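Local coordinates for EtuB protein (PDB 3IO0) that forms trimers that probably build part of the shell of a bacterial microcompartment associated with ethanol utilisation, at residues A[50-54]-A[123-127]; A[56-61]-A[127-133]; A[111-116]-A[223-229]; A[170-176]-A[188-194]; A[44-48]-A[74-78]. All coordinates share one frame; numbering follows the deposited sequence.

Interaction 1. Residues A[50-54]-A[123-127]; sequences PAQMM and EVQYT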
# COMPACT_ATOMS: atom_id res chain seq x y z
N PRO A 50 2.88 16.27 1.58
CA PRO A 50 2.99 17.67 1.14
C PRO A 50 3.43 18.63 2.26
O PRO A 50 4.24 19.52 2.01
CB PRO A 50 1.57 17.99 0.63
CG PRO A 50 0.99 16.67 0.29
CD PRO A 50 1.53 15.73 1.33
N ALA A 51 2.92 18.43 3.47
CA ALA A 51 3.30 19.28 4.60
C ALA A 51 4.82 19.27 4.83
O ALA A 51 5.45 20.33 4.92
CB ALA A 51 2.57 18.85 5.86
N GLN A 52 5.39 18.07 4.90
CA GLN A 52 6.82 17.93 5.13
C GLN A 52 7.59 18.47 3.93
O GLN A 52 8.62 19.11 4.09
CB GLN A 52 7.21 16.48 5.41
CG GLN A 52 6.84 15.97 6.80
CD GLN A 52 5.43 15.39 6.88
OE1 GLN A 52 4.60 15.61 6.00
NE2 GLN A 52 5.16 14.66 7.94
N MET A 53 7.07 18.21 2.74
CA MET A 53 7.67 18.73 1.51
C MET A 53 7.72 20.25 1.57
O MET A 53 8.75 20.84 1.26
CB MET A 53 6.92 18.24 0.26
CG MET A 53 6.98 16.73 0.04
SD MET A 53 6.57 16.17 -1.64
CE MET A 53 4.80 16.09 -1.54
N MET A 54 6.62 20.88 1.99
CA MET A 54 6.58 22.34 2.15
C MET A 54 7.73 22.79 3.05
O MET A 54 8.52 23.66 2.67
CB MET A 54 5.25 22.82 2.72
CG MET A 54 4.06 22.89 1.75
SD MET A 54 4.29 23.83 0.22
CE MET A 54 5.15 25.27 0.88
N GLU A 123 -6.24 18.08 2.22
CA GLU A 123 -5.00 18.82 2.39
C GLU A 123 -4.77 19.74 1.22
O GLU A 123 -4.81 19.33 0.06
CB GLU A 123 -3.80 17.90 2.57
CG GLU A 123 -2.47 18.64 2.75
CD GLU A 123 -1.29 17.72 3.07
OE1 GLU A 123 -1.39 16.50 2.81
OE2 GLU A 123 -0.26 18.21 3.59
N VAL A 124 -4.52 21.00 1.55
CA VAL A 124 -4.25 22.01 0.56
C VAL A 124 -3.03 22.79 1.03
O VAL A 124 -3.04 23.37 2.11
CB VAL A 124 -5.47 22.93 0.37
CG1 VAL A 124 -5.27 23.80 -0.83
CG2 VAL A 124 -6.73 22.12 0.18
N GLN A 125 -1.97 22.78 0.22
CA GLN A 125 -0.73 23.46 0.54
C GLN A 125 -0.42 24.53 -0.48
O GLN A 125 -0.82 24.42 -1.65
CB GLN A 125 0.44 22.47 0.59
CG GLN A 125 0.38 21.43 1.72
CD GLN A 125 0.53 22.03 3.12
OE1 GLN A 125 0.77 23.23 3.29
NE2 GLN A 125 0.38 21.17 4.13
N TYR A 126 0.32 25.55 -0.05
CA TYR A 126 0.70 26.66 -0.91
C TYR A 126 2.14 27.08 -0.67
O TYR A 126 2.62 27.02 0.46
CB TYR A 126 -0.22 27.86 -0.67
CG TYR A 126 0.25 29.14 -1.35
CD1 TYR A 126 0.14 29.30 -2.73
CD2 TYR A 126 0.80 30.19 -0.60
CE1 TYR A 126 0.58 30.46 -3.35
CE2 TYR A 126 1.24 31.35 -1.22
CZ TYR A 126 1.13 31.47 -2.59
OH TYR A 126 1.55 32.61 -3.23
N THR A 127 2.83 27.49 -1.74
CA THR A 127 4.13 28.14 -1.64
C THR A 127 4.17 29.25 -2.69
O THR A 127 3.52 29.14 -3.74
CB THR A 127 5.30 27.16 -1.87
OG1 THR A 127 6.52 27.86 -2.10
CG2 THR A 127 5.02 26.26 -3.06

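Interaction 2. Residues A[56-61]-A[127-133]; sequences ADEAVK and TARASLI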
# COMPACT_ATOMS: atom_id res chain seq x y z
N ALA A 56 10.46 21.17 3.89
CA ALA A 56 11.77 20.89 3.31
C ALA A 56 12.11 21.85 2.16
O ALA A 56 13.29 22.16 1.93
CB ALA A 56 11.84 19.45 2.85
N ASP A 57 11.10 22.32 1.43
CA ASP A 57 11.35 23.25 0.34
C ASP A 57 11.81 24.59 0.93
O ASP A 57 12.74 25.22 0.41
CB ASP A 57 10.11 23.42 -0.54
CG ASP A 57 10.45 23.94 -1.95
OD1 ASP A 57 11.36 23.37 -2.62
OD2 ASP A 57 9.78 24.90 -2.41
N GLU A 58 11.18 25.00 2.04
CA GLU A 58 11.63 26.16 2.80
C GLU A 58 13.11 25.99 3.20
O GLU A 58 13.91 26.93 3.14
CB GLU A 58 10.74 26.35 4.03
CG GLU A 58 10.41 27.81 4.38
CD GLU A 58 9.48 27.96 5.61
OE1 GLU A 58 9.87 28.64 6.59
OE2 GLU A 58 8.35 27.40 5.62
N ALA A 59 13.47 24.76 3.58
CA ALA A 59 14.81 24.43 4.04
C ALA A 59 15.92 24.58 2.99
O ALA A 59 16.99 25.09 3.28
CB ALA A 59 14.82 23.05 4.64
N VAL A 60 15.67 24.12 1.76
CA VAL A 60 16.71 24.18 0.73
C VAL A 60 16.93 25.61 0.21
O VAL A 60 18.03 26.00 -0.23
CB VAL A 60 16.45 23.17 -0.44
CG1 VAL A 60 16.07 21.81 0.11
CG2 VAL A 60 15.36 23.65 -1.36
N LYS A 61 15.86 26.39 0.29
CA LYS A 61 15.90 27.81 -0.03
C LYS A 61 16.81 28.57 0.96
O LYS A 61 17.40 29.61 0.61
CB LYS A 61 14.48 28.38 -0.03
CG LYS A 61 13.73 28.16 -1.32
CD LYS A 61 12.45 28.96 -1.37
CE LYS A 61 11.25 28.13 -0.97
NZ LYS A 61 9.99 28.89 -1.07
N THR A 127 2.83 27.49 -1.74
CA THR A 127 4.13 28.14 -1.64
C THR A 127 4.17 29.25 -2.69
O THR A 127 3.52 29.14 -3.74
CB THR A 127 5.30 27.16 -1.87
OG1 THR A 127 6.52 27.86 -2.10
CG2 THR A 127 5.02 26.26 -3.06
N ALA A 128 4.92 30.32 -2.41
CA ALA A 128 5.05 31.43 -3.35
C ALA A 128 6.27 31.31 -4.28
O ALA A 128 6.28 31.89 -5.37
CB ALA A 128 5.05 32.74 -2.60
N ARG A 129 7.30 30.59 -3.84
CA ARG A 129 8.42 30.20 -4.70
C ARG A 129 8.61 28.73 -4.50
O ARG A 129 9.13 28.31 -3.47
CB ARG A 129 9.77 30.86 -4.34
CG ARG A 129 9.84 32.38 -4.44
CD ARG A 129 10.96 32.86 -5.38
NE ARG A 129 12.27 32.22 -5.21
CZ ARG A 129 13.31 32.42 -6.03
NH1 ARG A 129 13.19 33.23 -7.07
NH2 ARG A 129 14.47 31.82 -5.83
N ALA A 130 8.17 27.92 -5.46
CA ALA A 130 8.50 26.52 -5.40
C ALA A 130 9.99 26.42 -5.72
O ALA A 130 10.46 27.10 -6.62
CB ALA A 130 7.68 25.74 -6.38
N SER A 131 10.73 25.62 -4.95
CA SER A 131 12.09 25.30 -5.37
C SER A 131 12.39 23.79 -5.41
O SER A 131 11.49 22.97 -5.63
CB SER A 131 13.15 26.15 -4.64
OG SER A 131 13.72 25.48 -3.53
N LEU A 132 13.65 23.43 -5.19
CA LEU A 132 14.17 22.09 -5.47
C LEU A 132 13.28 20.91 -5.11
O LEU A 132 13.23 19.93 -5.87
CB LEU A 132 15.53 21.92 -4.83
CG LEU A 132 16.61 22.84 -5.37
CD1 LEU A 132 17.69 23.01 -4.32
CD2 LEU A 132 17.18 22.25 -6.64
N ILE A 133 12.59 20.97 -3.97
CA ILE A 133 11.72 19.86 -3.58
C ILE A 133 10.65 19.61 -4.64
O ILE A 133 10.60 18.52 -5.23
CB ILE A 133 11.09 20.04 -2.19
CG1 ILE A 133 12.16 19.90 -1.11
CG2 ILE A 133 9.98 19.00 -1.96
CD1 ILE A 133 12.63 18.48 -0.86

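Interaction 3. Residues A[111-116]-A[223-229]; sequences LGNVYL and VSMSKPT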
# COMPACT_ATOMS: atom_id res chain seq x y z
N LEU A 111 1.33 21.08 8.62
CA LEU A 111 0.32 20.09 8.98
C LEU A 111 -1.01 20.76 9.37
O LEU A 111 -2.07 20.12 9.36
CB LEU A 111 0.83 19.21 10.11
CG LEU A 111 1.92 18.20 9.75
CD1 LEU A 111 2.68 17.77 10.99
CD2 LEU A 111 1.34 17.00 9.03
N GLY A 112 -0.95 22.05 9.69
CA GLY A 112 -2.14 22.83 9.96
C GLY A 112 -3.10 22.85 8.79
O GLY A 112 -4.29 23.07 8.96
N ASN A 113 -2.56 22.60 7.60
CA ASN A 113 -3.34 22.51 6.38
C ASN A 113 -3.93 21.12 6.12
O ASN A 113 -4.53 20.88 5.06
CB ASN A 113 -2.48 22.94 5.19
CG ASN A 113 -2.20 24.41 5.19
OD1 ASN A 113 -1.07 24.83 4.96
ND2 ASN A 113 -3.22 25.21 5.44
N VAL A 114 -3.76 20.20 7.06
CA VAL A 114 -4.32 18.87 6.92
C VAL A 114 -5.57 18.81 7.78
O VAL A 114 -5.52 19.04 8.98
CB VAL A 114 -3.32 17.75 7.34
CG1 VAL A 114 -3.98 16.38 7.29
CG2 VAL A 114 -2.10 17.78 6.46
N TYR A 115 -6.70 18.50 7.16
CA TYR A 115 -7.95 18.30 7.88
C TYR A 115 -8.22 16.81 7.95
O TYR A 115 -8.33 16.16 6.91
CB TYR A 115 -9.10 19.01 7.16
CG TYR A 115 -8.92 20.51 7.06
CD1 TYR A 115 -8.06 21.08 6.11
CD2 TYR A 115 -9.62 21.37 7.91
CE1 TYR A 115 -7.89 22.45 6.02
CE2 TYR A 115 -9.47 22.75 7.82
CZ TYR A 115 -8.60 23.29 6.88
OH TYR A 115 -8.45 24.65 6.80
N LEU A 116 -8.28 16.24 9.15
CA LEU A 116 -8.53 14.80 9.30
C LEU A 116 -9.97 14.51 9.66
O LEU A 116 -10.70 15.38 10.14
CB LEU A 116 -7.66 14.17 10.37
CG LEU A 116 -6.14 14.12 10.27
CD1 LEU A 116 -5.58 13.61 11.60
CD2 LEU A 116 -5.68 13.23 9.11
N VAL A 223 -11.29 18.27 10.59
CA VAL A 223 -10.62 19.27 11.44
C VAL A 223 -9.10 19.32 11.32
O VAL A 223 -8.40 18.32 11.52
CB VAL A 223 -11.00 19.11 12.95
CG1 VAL A 223 -12.45 19.55 13.21
CG2 VAL A 223 -10.77 17.67 13.45
N SER A 224 -8.58 20.49 10.99
CA SER A 224 -7.14 20.72 11.07
C SER A 224 -6.82 20.98 12.52
O SER A 224 -7.74 21.06 13.32
CB SER A 224 -6.81 21.99 10.31
OG SER A 224 -5.80 22.74 10.95
N MET A 225 -5.56 20.96 12.93
CA MET A 225 -4.74 19.79 12.99
C MET A 225 -3.91 19.92 14.28
O MET A 225 -3.53 18.86 14.80
CB MET A 225 -3.89 19.42 11.77
CG MET A 225 -3.81 17.86 11.63
SD MET A 225 -2.22 17.04 11.22
CE MET A 225 -2.60 15.30 11.22
N SER A 226 -3.60 21.12 14.83
CA SER A 226 -3.29 22.48 14.22
C SER A 226 -4.33 23.55 13.69
O SER A 226 -5.48 23.59 14.11
CB SER A 226 -2.05 22.41 13.32
OG SER A 226 -1.48 23.70 13.18
N LYS A 227 -3.86 24.43 12.80
CA LYS A 227 -4.70 25.43 12.11
C LYS A 227 -4.04 25.89 10.77
O LYS A 227 -2.81 25.88 10.67
CB LYS A 227 -4.98 26.62 13.04
CG LYS A 227 -4.40 27.95 12.55
CD LYS A 227 -3.51 28.62 13.59
CE LYS A 227 -2.76 29.78 12.95
NZ LYS A 227 -1.84 30.42 13.93
N PRO A 228 -4.84 26.31 9.75
CA PRO A 228 -4.31 26.47 8.38
C PRO A 228 -3.39 27.67 8.21
O PRO A 228 -3.21 28.41 9.16
CB PRO A 228 -5.57 26.62 7.51
CG PRO A 228 -6.57 27.22 8.40
CD PRO A 228 -6.27 26.68 9.80
N THR A 229 -2.83 27.87 7.01
CA THR A 229 -1.85 28.93 6.78
C THR A 229 -2.23 30.00 5.75
O THR A 229 -1.42 30.90 5.49
CB THR A 229 -0.45 28.37 6.41
OG1 THR A 229 -0.49 27.80 5.10
CG2 THR A 229 0.01 27.31 7.41

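Interaction 4. Residues A[170-176]-A[188-194]; sequences VKLITYG and EILITIS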
# COMPACT_ATOMS: atom_id res chain seq x y z
N VAL A 170 -4.96 28.85 -13.83
CA VAL A 170 -3.77 28.17 -13.30
C VAL A 170 -3.35 27.01 -14.21
O VAL A 170 -4.20 26.43 -14.89
CB VAL A 170 -3.99 27.64 -11.86
CG1 VAL A 170 -4.05 28.79 -10.87
CG2 VAL A 170 -5.26 26.79 -11.78
N LYS A 171 -2.05 26.70 -14.24
CA LYS A 171 -1.55 25.54 -14.97
C LYS A 171 -1.74 24.27 -14.13
O LYS A 171 -1.55 24.29 -12.90
CB LYS A 171 -0.06 25.70 -15.29
CG LYS A 171 0.32 26.94 -16.06
CD LYS A 171 1.79 26.84 -16.46
CE LYS A 171 2.19 27.82 -17.57
NZ LYS A 171 2.45 29.20 -17.03
N LEU A 172 -2.11 23.18 -14.81
CA LEU A 172 -2.19 21.86 -14.18
C LEU A 172 -0.83 21.21 -14.33
O LEU A 172 -0.42 20.91 -15.44
CB LEU A 172 -3.23 20.99 -14.87
CG LEU A 172 -3.93 19.83 -14.14
CD1 LEU A 172 -4.03 18.62 -15.08
CD2 LEU A 172 -3.26 19.43 -12.84
N ILE A 173 -0.14 21.00 -13.22
CA ILE A 173 1.22 20.47 -13.29
C ILE A 173 1.24 18.97 -13.07
O ILE A 173 1.95 18.25 -13.78
CB ILE A 173 2.17 21.23 -12.33
CG1 ILE A 173 2.11 22.73 -12.60
CG2 ILE A 173 3.62 20.75 -12.46
CD1 ILE A 173 2.51 23.13 -13.99
N THR A 174 0.44 18.49 -12.13
CA THR A 174 0.39 17.06 -11.81
C THR A 174 -1.04 16.58 -11.62
O THR A 174 -1.80 17.18 -10.87
CB THR A 174 1.17 16.77 -10.50
OG1 THR A 174 2.57 16.99 -10.71
CG2 THR A 174 0.93 15.34 -10.01
N TYR A 175 -1.40 15.49 -12.30
CA TYR A 175 -2.64 14.79 -11.97
C TYR A 175 -2.30 13.40 -11.44
O TYR A 175 -1.65 12.62 -12.12
CB TYR A 175 -3.59 14.69 -13.16
CG TYR A 175 -4.75 13.75 -12.94
CD1 TYR A 175 -5.94 14.19 -12.38
CD2 TYR A 175 -4.64 12.41 -13.29
CE1 TYR A 175 -7.02 13.32 -12.17
CE2 TYR A 175 -5.69 11.53 -13.08
CZ TYR A 175 -6.88 11.99 -12.53
OH TYR A 175 -7.92 11.09 -12.33
N GLY A 176 -2.72 13.11 -10.22
CA GLY A 176 -2.39 11.83 -9.61
C GLY A 176 -3.64 11.16 -9.10
O GLY A 176 -4.43 11.77 -8.39
N GLU A 188 -6.71 8.66 -2.95
CA GLU A 188 -6.75 10.10 -3.17
C GLU A 188 -6.78 10.45 -4.65
O GLU A 188 -6.29 9.68 -5.49
CB GLU A 188 -5.51 10.76 -2.58
CG GLU A 188 -5.26 10.56 -1.10
CD GLU A 188 -3.82 10.85 -0.74
OE1 GLU A 188 -2.92 10.52 -1.54
OE2 GLU A 188 -3.57 11.41 0.35
N ILE A 189 -7.35 11.61 -4.96
CA ILE A 189 -7.01 12.33 -6.19
C ILE A 189 -6.14 13.52 -5.80
O ILE A 189 -6.52 14.33 -4.95
CB ILE A 189 -8.26 12.80 -6.98
CG1 ILE A 189 -8.97 11.60 -7.63
CG2 ILE A 189 -7.89 13.83 -8.04
CD1 ILE A 189 -8.23 11.00 -8.80
N LEU A 190 -4.95 13.61 -6.40
CA LEU A 190 -4.03 14.71 -6.16
C LEU A 190 -3.87 15.60 -7.38
O LEU A 190 -3.82 15.11 -8.51
CB LEU A 190 -2.66 14.20 -5.70
CG LEU A 190 -1.56 15.24 -5.43
CD1 LEU A 190 -0.86 14.97 -4.10
CD2 LEU A 190 -0.58 15.28 -6.58
N ILE A 191 -3.80 16.90 -7.15
CA ILE A 191 -3.61 17.87 -8.21
C ILE A 191 -2.51 18.81 -7.78
O ILE A 191 -2.34 19.11 -6.60
CB ILE A 191 -4.97 18.56 -8.59
CG1 ILE A 191 -5.62 17.76 -9.70
CG2 ILE A 191 -4.85 19.99 -9.10
CD1 ILE A 191 -4.63 17.22 -10.66
N THR A 192 -1.73 19.25 -8.75
CA THR A 192 -0.63 20.14 -8.50
C THR A 192 -0.74 21.30 -9.46
O THR A 192 -0.97 21.11 -10.66
CB THR A 192 0.68 19.38 -8.61
OG1 THR A 192 1.19 19.18 -7.29
CG2 THR A 192 1.70 20.12 -9.42
N ILE A 193 -0.60 22.50 -8.93
CA ILE A 193 -0.99 23.71 -9.65
C ILE A 193 0.06 24.82 -9.59
O ILE A 193 0.71 25.01 -8.56
CB ILE A 193 -2.43 24.10 -9.22
CG1 ILE A 193 -3.37 23.81 -10.38
CG2 ILE A 193 -2.58 25.52 -8.67
CD1 ILE A 193 -4.76 23.45 -9.95
N SER A 194 0.25 25.52 -10.71
CA SER A 194 1.18 26.66 -10.77
C SER A 194 0.56 27.88 -11.47
O SER A 194 -0.41 27.73 -12.23
CB SER A 194 2.50 26.27 -11.44
OG SER A 194 3.48 27.30 -11.34

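Interaction 5. Residues A[44-48]-A[74-78]; sequences SARVG and RDTKG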
# COMPACT_ATOMS: atom_id res chain seq x y z
N SER A 44 11.74 12.10 7.63
CA SER A 44 10.98 10.87 7.47
C SER A 44 9.76 10.92 8.37
O SER A 44 9.88 11.29 9.53
CB SER A 44 11.86 9.66 7.83
OG SER A 44 11.28 8.44 7.41
N ALA A 45 8.58 10.55 7.85
CA ALA A 45 7.36 10.60 8.65
C ALA A 45 6.34 9.54 8.30
O ALA A 45 6.30 9.04 7.16
CB ALA A 45 6.71 11.96 8.56
N ARG A 46 5.50 9.20 9.28
CA ARG A 46 4.47 8.21 9.08
C ARG A 46 3.26 8.85 8.44
O ARG A 46 2.62 8.24 7.59
CB ARG A 46 4.06 7.56 10.40
CG ARG A 46 5.21 6.87 11.16
CD ARG A 46 5.75 5.65 10.44
NE ARG A 46 4.69 4.73 10.02
CZ ARG A 46 3.97 3.96 10.83
NH1 ARG A 46 4.18 3.97 12.14
NH2 ARG A 46 3.04 3.17 10.32
N VAL A 47 2.95 10.09 8.83
CA VAL A 47 1.72 10.73 8.36
C VAL A 47 1.95 12.01 7.53
O VAL A 47 2.48 13.00 8.03
CB VAL A 47 0.70 10.99 9.52
CG1 VAL A 47 -0.53 11.75 9.02
CG2 VAL A 47 0.30 9.68 10.19
N GLY A 48 1.52 11.95 6.27
CA GLY A 48 1.53 13.12 5.39
C GLY A 48 2.74 13.14 4.49
O GLY A 48 3.65 12.32 4.64
N ARG A 74 2.46 5.69 1.54
CA ARG A 74 1.71 4.44 1.75
C ARG A 74 1.76 4.01 3.15
O ARG A 74 2.12 2.88 3.48
CB ARG A 74 1.68 3.34 0.71
CG ARG A 74 0.22 2.71 0.72
CD ARG A 74 -0.90 3.81 0.63
NE ARG A 74 -2.26 3.43 1.04
CZ ARG A 74 -2.91 3.95 2.09
NH1 ARG A 74 -2.33 4.87 2.87
NH2 ARG A 74 -4.14 3.56 2.40
N ASP A 75 1.35 4.97 3.97
CA ASP A 75 1.43 4.87 5.39
C ASP A 75 0.16 5.53 5.89
O ASP A 75 -0.94 5.24 5.38
CB ASP A 75 2.66 5.61 5.86
CG ASP A 75 3.16 5.09 7.17
OD1 ASP A 75 2.34 4.57 7.97
OD2 ASP A 75 4.38 5.20 7.41
N THR A 76 0.30 6.36 6.93
CA THR A 76 -0.61 7.46 7.20
C THR A 76 -1.90 7.21 7.96
O THR A 76 -2.80 7.99 7.79
CB THR A 76 -1.05 8.16 5.88
OG1 THR A 76 -1.31 9.54 6.12
CG2 THR A 76 -2.31 7.53 5.34
N LYS A 77 -2.05 6.21 8.81
CA LYS A 77 -1.05 5.34 9.33
C LYS A 77 -1.92 4.19 9.85
O LYS A 77 -2.08 4.06 11.06
CB LYS A 77 -0.37 6.08 10.48
CG LYS A 77 0.73 5.36 11.16
CD LYS A 77 0.58 5.46 12.68
CE LYS A 77 1.27 6.67 13.29
NZ LYS A 77 1.47 6.47 14.77
N GLY A 78 -2.62 3.44 8.99
CA GLY A 78 -3.09 3.86 7.66
C GLY A 78 -4.62 3.85 7.68
O GLY A 78 -5.17 3.66 8.73

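Interaction 1. Residues A[50-54]-A[123-127]
Met54 overlaps the end of strand 120-127, its CE lying 3.3 Å from Thr127 CB and its SD 3.6 Å from Tyr126 O. EtuB carries two bacterial microcompartment (BMC) domains in one chain. This buried contact sets helix 50-61, from the first BMC sequence range, on strand 120-127 from the second; the short segments run at 15° to each other with axes 9.0 Å apart. Bends at chi2 (-54°) and chi3 carry the methionine methyl round to the strand, while higher up its CG passes alongside Gln125, 3.6 Å from OE1, the two side chains running in opposite directions. One turn earlier, the Pro50 ring lies across the Glu123 carboxylate, with Pro50 CD 3.4 Å from Glu123 OE1. Glu123 reaches there on an extended chain and receives a hydrogen bond from Gln125 NE2 to OE2 (3.1 Å). That bond is almost straight (179°), lies in the amide plane and uses the anti lone pair. Since Gln125 NE2 also donates to Tyr110 O, two bonds fix the turn of the amide. Glu123 OE1 is in a weak hydrogen bond with His150 NE2. Against the same amide rests the methyl of Ala51, its CB 3.6 Å from Gln125 NE2.

Interaction 2. Residues A[56-61]-A[127-133]
Asp57, on helix 50-61, reaches across to the start of helix 132-138, and each part of its side chain finds a partner there. The motif is a carboxylate set at the amino-terminal end of a helix, here joining parts of the two tandem BMC sequence ranges. Asp57 CB packs on Ile133 CB at 3.9 Å. From CB, a chi1 of -158° places CG opposite the backbone N and sends the carboxylate toward the loop that leads into the second helix. OD2 accepts the amide of Ser131 through its syn lone pair, with Ser131 N to Asp57 OD2 2.8 Å and an N-H...O angle of 168°. The first-turn amide Ile133 N lies nearly in line with the C-O bond of Asp57 OD1, 3.0 Å away, though its N-H is bent (138°); OD1 also takes a weak bond from Ser131 OG. Two backbone N-H groups thus hold the carboxylate's rotation, and the helix end would probably stabilise its negative charge.

Apolar contacts flank this grip: Ala56 CB meets Ile133 CD1 at 3.9 Å, and Val60 CG2 meets Leu132 CD1 at 3.8 Å. On the exposed side, Lys61 passes its CG by Ser131 OG at 3.5 Å and bends at chi3 toward the preceding loop. There its ammonium group ends in the carbonyl plane of Arg129, with Lys61 NZ hydrogen-bonded to Arg129 O at 2.6 Å.

Interaction 3. Residues A[111-116]-A[223-229]
Leu116 and Val223 form a single antiparallel hydrogen-bonded bridge, by which the C-terminal tail joins strand 114-117, an outermost strand of the second BMC-type sheet. The two backbone bonds differ in geometry: Val223 N to Leu116 O (3.0 Å) lies in the carbonyl plane, whereas Leu116 N sits 62° out of the plane of the Val223 carbonyl, at 3.2 Å from Val223 O. A third hydrogen bond comes from a side chain, Ser224 OG to Gly112 O at 2.5 Å; Gly112 belongs to the type I turn from Leu111 to Val114. Alongside these runs a CA-H...O contact, Ser224 CA to Val114 O, 3.1 Å.

Contacts with the Tyr115 side chain come next. Ser224 CB stands over one face of the ring, 3.9 Å from its centroid and 19° off the normal, a CH-pi contact. Pro228 crosses the hydroxyl end of the same side chain at about a right angle, its CB 3.6 Å from Tyr115 OH. Leu212 and Arg208 of helix 197-217 also touch Tyr115.

Apolar packing belongs to Met225. Bent at chi2 (-137°), it sets SD 3.9 Å from Leu111 CB and carries CE to Leu116 CD1, 3.4 Å away. One bridge and the Ser224-Gly112 bond thus fix the tail against strand and turn, while Tyr115 and Met225 add contacts that need no polar partner.

Interaction 4. Residues A[170-176]-A[188-194]
Strands 171-176 and 189-194 pair antiparallel, at 155° with axes 4.6 Å apart, and a classic beta bulge interrupts the register where Ile173 and Thr174 both face Thr192. Thr192 O receives Ile173 N at 2.7 Å and, weakly, Thr174 N at 3.3 Å. Regular bonding holds either side of the bulge, as in Lys171 N to Ser194 O (2.8 Å) and Gly176 N to Leu190 O (2.9 Å). The pairing places 171-176 at the outer edge of the second BMC-type sheet.

On one face, the Thr174 and Thr192 side chains meet at their CB atoms, at an angle to each other, and Thr174 CG2 touches Leu190 CD2 at 3.7 Å. Ser194 shares this face, its OG bonded to Ala145 O. The other face carries Leu172, Tyr175, Ile191 and Ile193, packed partly by helix 154-167. Near it, Val170 CG2 rests on Ile193 CG1, 3.8 Å away. Tyr175, with CG opposite its backbone N (chi1 169°), stretches along the strands until its OH lies 3.5 Å from Ile189 CD1. Its ring stacks with His30 of the second subunit, and Leu172 also packs on that histidine. The chemistry therefore divides: backbone bonds fasten the edge strand within its sheet, while Leu172 and Tyr175 reach into the trimer interface.

Interaction 5. Residues A[44-48]-A[74-78]
Arg46 grips Asp75 side-on in the tight half of this contact, which ties the chain just after strand 39-45 of the first BMC-type sheet to the loop before strand 84-90. Arg46 NE meets Asp75 OD2 at 2.7 Å, in the guanidinium plane, and Arg46 NH2 meets Asp75 OD1 at 2.8 Å but tilted 27° from it. Both oxygens use syn lone pairs, and the two flat groups lie 36° apart. Bends at chi2 and chi3 (-49°) fold the arginine back toward the aspartate. Lys77 lays its CG over one guanidinium face, 3.2 Å above the plane, crossing at about a right angle.

The looser side is partly exposed and rests on contacts of Val47: its CG1 approaches Thr76 OG1 at 3.7 Å, and Val47 CG2 lies 3.7 Å from Lys77 CB. Thr76 OG1 bonds to His82 O.

The salt bridge also faces another chain, since Asn187 of the third subunit bonds to Asp75 OD2 and Ala119 O of that subunit accepts from Arg46 NH1. With Arg46 NH1 and Lys77 NZ 4.5 Å apart, the positive charges are probably offset by Asp75 and by Asp14, which pairs with Lys77. Ion pairing between the two segments thus sets polar atoms of both at the trimer interface.

Interactions 1 and 2 both use helix 50-61 and share Thr127. They are buried within one subunit and join parts of the two BMC sequence ranges, but 1 relies on side-chain overlap and 2 on a carboxylate bound by backbone amides. Interactions 1, 3 and 4 reach the same sheet: 1 at strand 120-127, and 3 and 4 at its two outermost strands, about 20 Å apart between centres. Interaction 3 is partly exposed, whereas interaction 4 is mostly buried. Interaction 5 lies in the first sequence range, about 21 Å from interactions 2 and 4 between centres. Both 4 and 5 meet other subunits, 4 with aromatic and aliphatic side chains, 5 with an ion pair.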